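Local coordinates for protein response regulator aspartate phosphatase I (Bacillus subtilis subsp. subtilis, PDB 4I1A) that dephosphorylates the sporulation phosphotransferase Spo0F, restraining sporulation, and triggers excision and transfer of the mobile element ICEBs1 by inactivating its repressor ImmR, at residues K238-A243 against A274-Y279; L269-A274 against S341-D346. All coordinates share one frame; numbering follows the deposited sequence.

Contact 1: residues K238-A243 against A274-Y279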
ATOM      1  N   LYS A 238      -7.201 -12.861  -6.865  1.00 68.24           N
ATOM      2  CA  LYS A 238      -6.983 -14.300  -6.796  1.00 68.08           C
ATOM      3  C   LYS A 238      -6.409 -14.921  -8.076  1.00 73.99           C
ATOM      4  O   LYS A 238      -6.512 -16.135  -8.290  1.00 80.36           O
ATOM      5  CB  LYS A 238      -8.257 -15.017  -6.331  1.00 78.84           C
ATOM      6  CG  LYS A 238      -8.869 -14.351  -5.111  1.00 89.10           C
ATOM      7  CD  LYS A 238      -9.882 -15.223  -4.404  1.00102.00           C
ATOM      8  CE  LYS A 238     -10.391 -14.517  -3.149  1.00110.21           C
ATOM      9  NZ  LYS A 238      -9.277 -13.950  -2.315  1.00104.15           N
ATOM     10  N   GLU A 239      -5.795 -14.102  -8.927  1.00 70.46           N
ATOM     11  CA  GLU A 239      -4.955 -14.668  -9.969  1.00 74.74           C
ATOM     12  C   GLU A 239      -3.509 -14.747  -9.476  1.00 74.08           C
ATOM     13  O   GLU A 239      -2.660 -13.917  -9.810  1.00 73.23           O
ATOM     14  CB  GLU A 239      -5.070 -13.933 -11.304  1.00 80.49           C
ATOM     15  CG  GLU A 239      -4.927 -14.893 -12.514  1.00109.83           C
ATOM     16  CD  GLU A 239      -3.775 -15.909 -12.359  1.00101.56           C
ATOM     17  OE1 GLU A 239      -3.981 -17.001 -11.771  1.00 96.58           O
ATOM     18  OE2 GLU A 239      -2.655 -15.613 -12.823  1.00 95.88           O
ATOM     19  N   TYR A 240      -3.255 -15.783  -8.685  1.00 72.98           N
ATOM     20  CA  TYR A 240      -1.997 -15.966  -7.985  1.00 64.50           C
ATOM     21  C   TYR A 240      -0.804 -16.239  -8.902  1.00 62.22           C
ATOM     22  O   TYR A 240       0.326 -15.882  -8.567  1.00 60.19           O
ATOM     23  CB  TYR A 240      -2.154 -17.090  -6.966  1.00 63.61           C
ATOM     24  CG  TYR A 240      -3.239 -16.829  -5.942  1.00 62.97           C
ATOM     25  CD1 TYR A 240      -3.359 -15.588  -5.326  1.00 54.11           C
ATOM     26  CD2 TYR A 240      -4.150 -17.827  -5.593  1.00 63.14           C
ATOM     27  CE1 TYR A 240      -4.357 -15.346  -4.387  1.00 57.71           C
ATOM     28  CE2 TYR A 240      -5.151 -17.595  -4.658  1.00 57.11           C
ATOM     29  CZ  TYR A 240      -5.251 -16.353  -4.058  1.00 63.41           C
ATOM     30  OH  TYR A 240      -6.239 -16.123  -3.124  1.00 62.05           O
ATOM     31  N   LYS A 241      -1.039 -16.871 -10.049  1.00 67.48           N
ATOM     32  CA  LYS A 241       0.055 -17.144 -10.984  1.00 69.73           C
ATOM     33  C   LYS A 241       0.642 -15.845 -11.511  1.00 72.23           C
ATOM     34  O   LYS A 241       1.856 -15.642 -11.473  1.00 73.56           O
ATOM     35  CB  LYS A 241      -0.396 -18.031 -12.147  1.00 72.91           C
ATOM     36  CG  LYS A 241      -0.389 -19.515 -11.826  1.00 86.91           C
ATOM     37  CD  LYS A 241      -0.754 -20.339 -13.053  1.00 99.84           C
ATOM     38  CE  LYS A 241      -0.235 -21.764 -12.944  1.00106.57           C
ATOM     39  NZ  LYS A 241      -0.458 -22.538 -14.206  1.00112.89           N
ATOM     40  N   LYS A 242      -0.224 -14.958 -11.988  1.00 74.94           N
ATOM     41  CA  LYS A 242       0.236 -13.661 -12.466  1.00 77.19           C
ATOM     42  C   LYS A 242       0.813 -12.825 -11.324  1.00 70.53           C
ATOM     43  O   LYS A 242       1.823 -12.145 -11.504  1.00 72.95           O
ATOM     44  CB  LYS A 242      -0.874 -12.915 -13.223  1.00 74.93           C
ATOM     45  CG  LYS A 242      -1.084 -13.455 -14.639  1.00 82.87           C
ATOM     46  CD  LYS A 242      -1.984 -12.575 -15.500  1.00 85.09           C
ATOM     47  CE  LYS A 242      -3.441 -13.000 -15.392  1.00 96.08           C
ATOM     48  NZ  LYS A 242      -4.282 -12.414 -16.485  1.00104.11           N
ATOM     49  N   ALA A 243       0.184 -12.898 -10.152  1.00 61.38           N
ATOM     50  CA  ALA A 243       0.676 -12.193  -8.968  1.00 59.33           C
ATOM     51  C   ALA A 243       2.135 -12.539  -8.718  1.00 62.86           C
ATOM     52  O   ALA A 243       2.975 -11.659  -8.565  1.00 67.15           O
ATOM     53  CB  ALA A 243      -0.179 -12.527  -7.733  1.00 55.43           C
ATOM     54  N   ALA A 274       1.609 -19.754  -0.575  1.00 46.77           N
ATOM     55  CA  ALA A 274       0.906 -20.517   0.448  1.00 49.02           C
ATOM     56  C   ALA A 274      -0.571 -20.711   0.078  1.00 54.42           C
ATOM     57  O   ALA A 274      -1.130 -21.796   0.258  1.00 58.76           O
ATOM     58  CB  ALA A 274       1.030 -19.819   1.791  1.00 50.85           C
ATOM     59  N   LYS A 275      -1.199 -19.659  -0.443  1.00 50.79           N
ATOM     60  CA  LYS A 275      -2.597 -19.741  -0.861  1.00 53.15           C
ATOM     61  C   LYS A 275      -2.808 -20.728  -2.011  1.00 60.97           C
ATOM     62  O   LYS A 275      -3.919 -21.206  -2.215  1.00 67.03           O
ATOM     63  CB  LYS A 275      -3.139 -18.370  -1.265  1.00 59.16           C
ATOM     64  CG  LYS A 275      -3.269 -17.353  -0.142  1.00 59.03           C
ATOM     65  CD  LYS A 275      -3.750 -16.032  -0.719  1.00 61.78           C
ATOM     66  CE  LYS A 275      -3.451 -14.873   0.195  1.00 67.76           C
ATOM     67  NZ  LYS A 275      -4.091 -13.631  -0.320  1.00 73.60           N
ATOM     68  N   GLN A 276      -1.757 -21.029  -2.771  1.00 61.29           N
ATOM     69  CA  GLN A 276      -1.866 -22.045  -3.823  1.00 60.57           C
ATOM     70  C   GLN A 276      -1.438 -23.403  -3.296  1.00 62.34           C
ATOM     71  O   GLN A 276      -1.334 -24.364  -4.058  1.00 68.48           O
ATOM     72  CB  GLN A 276      -1.013 -21.692  -5.041  1.00 60.15           C
ATOM     73  CG  GLN A 276      -1.326 -20.353  -5.662  1.00 63.03           C
ATOM     74  CD  GLN A 276      -0.484 -20.086  -6.893  1.00 75.31           C
ATOM     75  OE1 GLN A 276      -0.784 -20.583  -7.978  1.00 84.94           O
ATOM     76  NE2 GLN A 276       0.579 -19.306  -6.732  1.00 77.81           N
ATOM     77  N   GLN A 277      -1.203 -23.468  -1.988  1.00 56.18           N
ATOM     78  CA  GLN A 277      -0.689 -24.668  -1.327  1.00 61.23           C
ATOM     79  C   GLN A 277       0.696 -25.072  -1.826  1.00 66.66           C
ATOM     80  O   GLN A 277       1.103 -26.231  -1.676  1.00 63.80           O
ATOM     81  CB  GLN A 277      -1.656 -25.849  -1.444  1.00 68.23           C
ATOM     82  CG  GLN A 277      -3.030 -25.604  -0.823  1.00 75.11           C
ATOM     83  CD  GLN A 277      -4.053 -25.182  -1.850  1.00 84.51           C
ATOM     84  OE1 GLN A 277      -4.441 -25.974  -2.713  1.00 93.12           O
ATOM     85  NE2 GLN A 277      -4.491 -23.928  -1.775  1.00 79.79           N
ATOM     86  N   ASN A 278       1.428 -24.121  -2.404  1.00 57.39           N
ATOM     87  CA  ASN A 278       2.817 -24.378  -2.764  1.00 56.66           C
ATOM     88  C   ASN A 278       3.707 -24.144  -1.553  1.00 50.68           C
ATOM     89  O   ASN A 278       4.502 -23.211  -1.520  1.00 57.33           O
ATOM     90  CB  ASN A 278       3.244 -23.510  -3.943  1.00 59.38           C
ATOM     91  CG  ASN A 278       2.518 -23.872  -5.228  1.00 68.75           C
ATOM     92  OD1 ASN A 278       2.139 -25.024  -5.439  1.00 71.27           O
ATOM     93  ND2 ASN A 278       2.324 -22.881  -6.097  1.00 72.79           N
ATOM     94  N   TYR A 279       3.551 -25.014  -0.562  1.00 55.77           N
ATOM     95  CA  TYR A 279       4.091 -24.816   0.784  1.00 64.40           C
ATOM     96  C   TYR A 279       5.611 -24.878   0.845  1.00 61.80           C
ATOM     97  O   TYR A 279       6.232 -24.209   1.663  1.00 67.10           O
ATOM     98  CB  TYR A 279       3.459 -25.824   1.760  1.00 71.44           C
ATOM     99  CG  TYR A 279       1.961 -25.624   1.924  1.00 73.46           C
ATOM    100  CD1 TYR A 279       1.434 -24.365   2.209  1.00 69.98           C
ATOM    101  CD2 TYR A 279       1.074 -26.683   1.762  1.00 68.82           C
ATOM    102  CE1 TYR A 279       0.060 -24.177   2.352  1.00 67.89           C
ATOM    103  CE2 TYR A 279      -0.288 -26.504   1.896  1.00 73.01           C
ATOM    104  CZ  TYR A 279      -0.792 -25.252   2.192  1.00 72.13           C
ATOM    105  OH  TYR A 279      -2.152 -25.077   2.328  1.00 68.37           O
TER
HETATM  106  O   HOH W   1      -6.448 -13.566  -2.265  1.00 60.72           O

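Contact 2: residues L269-A274 against S341-D346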
ATOM      1  N   LEU A 269       4.748 -12.422  -1.702  1.00 54.56           N
ATOM      2  CA  LEU A 269       5.130 -13.597  -2.472  1.00 55.55           C
ATOM      3  C   LEU A 269       4.909 -14.871  -1.652  1.00 55.14           C
ATOM      4  O   LEU A 269       4.321 -15.838  -2.141  1.00 62.07           O
ATOM      5  CB  LEU A 269       6.592 -13.478  -2.908  1.00 59.68           C
ATOM      6  CG  LEU A 269       7.150 -14.448  -3.952  1.00 60.57           C
ATOM      7  CD1 LEU A 269       6.202 -14.620  -5.128  1.00 55.93           C
ATOM      8  CD2 LEU A 269       8.498 -13.948  -4.441  1.00 62.63           C
ATOM      9  N   THR A 270       5.365 -14.857  -0.402  1.00 48.13           N
ATOM     10  CA  THR A 270       5.213 -16.005   0.481  1.00 45.34           C
ATOM     11  C   THR A 270       3.745 -16.361   0.627  1.00 47.28           C
ATOM     12  O   THR A 270       3.343 -17.527   0.503  1.00 47.18           O
ATOM     13  CB  THR A 270       5.762 -15.712   1.901  1.00 47.63           C
ATOM     14  OG1 THR A 270       7.141 -15.331   1.826  1.00 47.29           O
ATOM     15  CG2 THR A 270       5.616 -16.936   2.800  1.00 44.23           C
ATOM     16  N   TYR A 271       2.943 -15.344   0.907  1.00 45.80           N
ATOM     17  CA  TYR A 271       1.524 -15.556   1.142  1.00 52.23           C
ATOM     18  C   TYR A 271       0.826 -16.106  -0.108  1.00 50.73           C
ATOM     19  O   TYR A 271       0.065 -17.076  -0.026  1.00 50.73           O
ATOM     20  CB  TYR A 271       0.872 -14.257   1.612  1.00 49.01           C
ATOM     21  CG  TYR A 271      -0.414 -14.468   2.362  1.00 53.65           C
ATOM     22  CD1 TYR A 271      -0.892 -15.752   2.624  1.00 52.89           C
ATOM     23  CD2 TYR A 271      -1.155 -13.386   2.810  1.00 57.00           C
ATOM     24  CE1 TYR A 271      -2.078 -15.941   3.312  1.00 55.81           C
ATOM     25  CE2 TYR A 271      -2.329 -13.561   3.495  1.00 63.11           C
ATOM     26  CZ  TYR A 271      -2.789 -14.837   3.745  1.00 63.27           C
ATOM     27  OH  TYR A 271      -3.967 -14.990   4.427  1.00 76.86           O
ATOM     28  N   VAL A 272       1.100 -15.486  -1.256  1.00 49.31           N
ATOM     29  CA  VAL A 272       0.534 -15.923  -2.528  1.00 58.05           C
ATOM     30  C   VAL A 272       0.801 -17.411  -2.804  1.00 55.08           C
ATOM     31  O   VAL A 272      -0.095 -18.150  -3.226  1.00 61.22           O
ATOM     32  CB  VAL A 272       1.043 -15.039  -3.696  1.00 55.78           C
ATOM     33  CG1 VAL A 272       0.912 -15.748  -5.034  1.00 51.24           C
ATOM     34  CG2 VAL A 272       0.300 -13.722  -3.707  1.00 54.07           C
ATOM     35  N   GLU A 273       2.025 -17.848  -2.546  1.00 47.14           N
ATOM     36  CA  GLU A 273       2.402 -19.236  -2.803  1.00 47.66           C
ATOM     37  C   GLU A 273       1.741 -20.197  -1.821  1.00 49.26           C
ATOM     38  O   GLU A 273       1.370 -21.317  -2.182  1.00 54.30           O
ATOM     39  CB  GLU A 273       3.925 -19.391  -2.767  1.00 50.85           C
ATOM     40  CG  GLU A 273       4.646 -18.717  -3.936  1.00 52.82           C
ATOM     41  CD  GLU A 273       4.292 -19.349  -5.274  1.00 58.22           C
ATOM     42  OE1 GLU A 273       4.102 -20.579  -5.312  1.00 63.65           O
ATOM     43  OE2 GLU A 273       4.198 -18.626  -6.292  1.00 61.35           O
ATOM     44  N   ALA A 274       1.609 -19.754  -0.575  1.00 46.77           N
ATOM     45  CA  ALA A 274       0.906 -20.517   0.448  1.00 49.02           C
ATOM     46  C   ALA A 274      -0.571 -20.711   0.078  1.00 54.42           C
ATOM     47  O   ALA A 274      -1.130 -21.796   0.258  1.00 58.76           O
ATOM     48  CB  ALA A 274       1.030 -19.819   1.791  1.00 50.85           C
ATOM     49  N   SER A 341      -6.965 -10.307   9.972  1.00 38.96           N
ATOM     50  CA  SER A 341      -7.841 -11.158  10.770  1.00 41.37           C
ATOM     51  C   SER A 341      -9.019 -11.723   9.957  1.00 47.37           C
ATOM     52  O   SER A 341      -9.545 -12.808  10.267  1.00 43.77           O
ATOM     53  CB  SER A 341      -8.361 -10.412  11.992  1.00 44.22           C
ATOM     54  OG  SER A 341      -9.188  -9.331  11.620  1.00 49.83           O
ATOM     55  N   ILE A 342      -9.442 -10.991   8.931  1.00 40.76           N
ATOM     56  CA  ILE A 342     -10.458 -11.523   8.028  1.00 46.38           C
ATOM     57  C   ILE A 342      -9.885 -12.696   7.212  1.00 45.14           C
ATOM     58  O   ILE A 342     -10.539 -13.735   7.040  1.00 52.65           O
ATOM     59  CB  ILE A 342     -11.016 -10.439   7.086  1.00 46.71           C
ATOM     60  CG1 ILE A 342     -11.947  -9.488   7.847  1.00 43.19           C
ATOM     61  CG2 ILE A 342     -11.727 -11.079   5.871  1.00 39.52           C
ATOM     62  CD1 ILE A 342     -12.261  -8.179   7.045  1.00 37.28           C
ATOM     63  N   GLU A 343      -8.667 -12.527   6.705  1.00 36.72           N
ATOM     64  CA  GLU A 343      -8.007 -13.595   5.959  1.00 45.89           C
ATOM     65  C   GLU A 343      -7.832 -14.833   6.830  1.00 48.92           C
ATOM     66  O   GLU A 343      -8.032 -15.962   6.380  1.00 51.40           O
ATOM     67  CB  GLU A 343      -6.648 -13.129   5.451  1.00 59.50           C
ATOM     68  CG  GLU A 343      -6.731 -12.002   4.442  1.00 66.87           C
ATOM     69  CD  GLU A 343      -6.142 -12.389   3.116  1.00 90.53           C
ATOM     70  OE1 GLU A 343      -5.392 -11.573   2.536  1.00103.36           O
ATOM     71  OE2 GLU A 343      -6.421 -13.522   2.662  1.00 95.59           O
ATOM     72  N   VAL A 344      -7.476 -14.605   8.089  1.00 43.60           N
ATOM     73  CA  VAL A 344      -7.296 -15.689   9.036  1.00 44.06           C
ATOM     74  C   VAL A 344      -8.632 -16.347   9.358  1.00 45.18           C
ATOM     75  O   VAL A 344      -8.739 -17.580   9.408  1.00 53.53           O
ATOM     76  CB  VAL A 344      -6.580 -15.198  10.329  1.00 46.73           C
ATOM     77  CG1 VAL A 344      -6.528 -16.307  11.364  1.00 39.82           C
ATOM     78  CG2 VAL A 344      -5.167 -14.736   9.990  1.00 43.51           C
ATOM     79  N   ALA A 345      -9.650 -15.518   9.565  1.00 48.75           N
ATOM     80  CA  ALA A 345     -11.007 -16.008   9.783  1.00 47.54           C
ATOM     81  C   ALA A 345     -11.514 -16.810   8.591  1.00 49.94           C
ATOM     82  O   ALA A 345     -12.142 -17.859   8.789  1.00 46.92           O
ATOM     83  CB  ALA A 345     -11.958 -14.867  10.091  1.00 38.23           C
ATOM     84  N   ASP A 346     -11.254 -16.329   7.365  1.00 37.04           N
ATOM     85  CA  ASP A 346     -11.719 -17.058   6.172  1.00 44.11           C
ATOM     86  C   ASP A 346     -11.079 -18.441   6.100  1.00 49.42           C
ATOM     87  O   ASP A 346     -11.745 -19.454   5.867  1.00 52.16           O
ATOM     88  CB  ASP A 346     -11.436 -16.292   4.870  1.00 45.35           C
ATOM     89  CG  ASP A 346     -12.297 -15.047   4.716  1.00 50.65           C
ATOM     90  OD1 ASP A 346     -13.247 -14.863   5.515  1.00 51.18           O
ATOM     91  OD2 ASP A 346     -12.017 -14.245   3.801  1.00 56.35           O
TER

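Contact 1: residues K238-A243 against A274-Y279
Y240 packs against K275 and Q276, where helix 261-275 gives way to a turn: the lysine passes over one face of the ring and the glutamine packs against Y240 CB. The lysine crosses the tyrosine at about a right angle. Its CB makes a CH-pi contact, 4.3 Å from the centroid of the Y240 ring and 23° off the normal, and its CD reaches the phenol end, 3.5 Å from Y240 OH. On the opposite ring face sits CA of K238, toward the rim, so the ring lies between CA of K238 and CB of K275. Q276 runs past the tyrosine in the opposite direction. With its CG beside the backbone N (chi1 -57°) and the chain extended beyond, it carries its amide to the root of the ring, where Q276 CD is 3.4 Å from Y240 CB; ring and amide planes are 42° apart. Q276 OE1 also meets CG of K241 at 4.0 Å.

No direct hydrogen bond joins the segments. Instead a water in the plane of the ring, 2.7 Å from Y240 OH, accepts from NZ of both K238 and K275, bridging ammonium groups that stand 5.6 Å apart, NZ to NZ. K275 NZ also forms a salt bridge with D235, which probably eases the like-charge proximity. E239 is the N-cap of the tyrosine's helix, and its OE2 accepts from K242 N at 2.7 Å. Schellman motifs at K238 and Q277 close the preceding helices, and the contact joins two such inter-helix turns, in predicted repeats 4 and 5 of the tetratricopeptide (TPR) array.

Contact 2: residues L269-A274 against S341-D346
Y271 has its CG anti to the backbone N (chi1 -158°), which sends the ring from helix 261-275 toward helix 334-351, while E343 keeps CG beside its own N and bends at chi2 (-119°) to bring the carboxylate over to the phenol end. The two side chains meet obliquely, with ring and carboxylate planes 36° apart. Y271 OH touches the root of the glutamate, 3.4 Å from E343 CB and likewise 3.4 Å from E343 OE2. The other carboxylate oxygen, E343 OE1, lies 3.8 Å from Y271 CE2, so the acid spans the hydroxyl and the neighbouring ring carbon. Contact is confined to this pair, and the backbones stay well apart, with 10.9 Å between Y271 CA and E343 CA.

K275 adds charge to the site: it makes a cation-pi contact with Y271 and a long, weak ion pair with E343, its salt bridge being with D235. An alanine in place of E343 would keep the CB beside the phenol but would probably leave the ring end without its carboxylate neighbour and K275 without a distant acid beyond D235.

The tyrosine is buried, and L308 and F312 of helix 299-313 pack against it. Helix 261-275 also rests on helices 240-257 and 279-295 through L269, while S341, I342 and A345 of helix 334-351 touch helix 354-373; the Y271-E343 pair thus connects helix 261-275 with helix 334-351, beside helix 299-313.

Helix 261-275 serves both contacts, which share A274 and have centres about 10 Å apart. Neither is wholly core. Contact 1 is a surface contact between segments 31 residues apart, against 67 for contact 2; none of its touching residues is buried, and a water serves its polar ends. Contact 2 is smaller and partly buried, reaching from the same helix to predicted repeat 6, where a buried tyrosine meets a partly exposed acid. K275 takes part in one and borders the other. The segments also touch directly: V272 packs on Y240 and A243, and N278 N probably hydrogen-bonds to E273 O, 2.8 Å away.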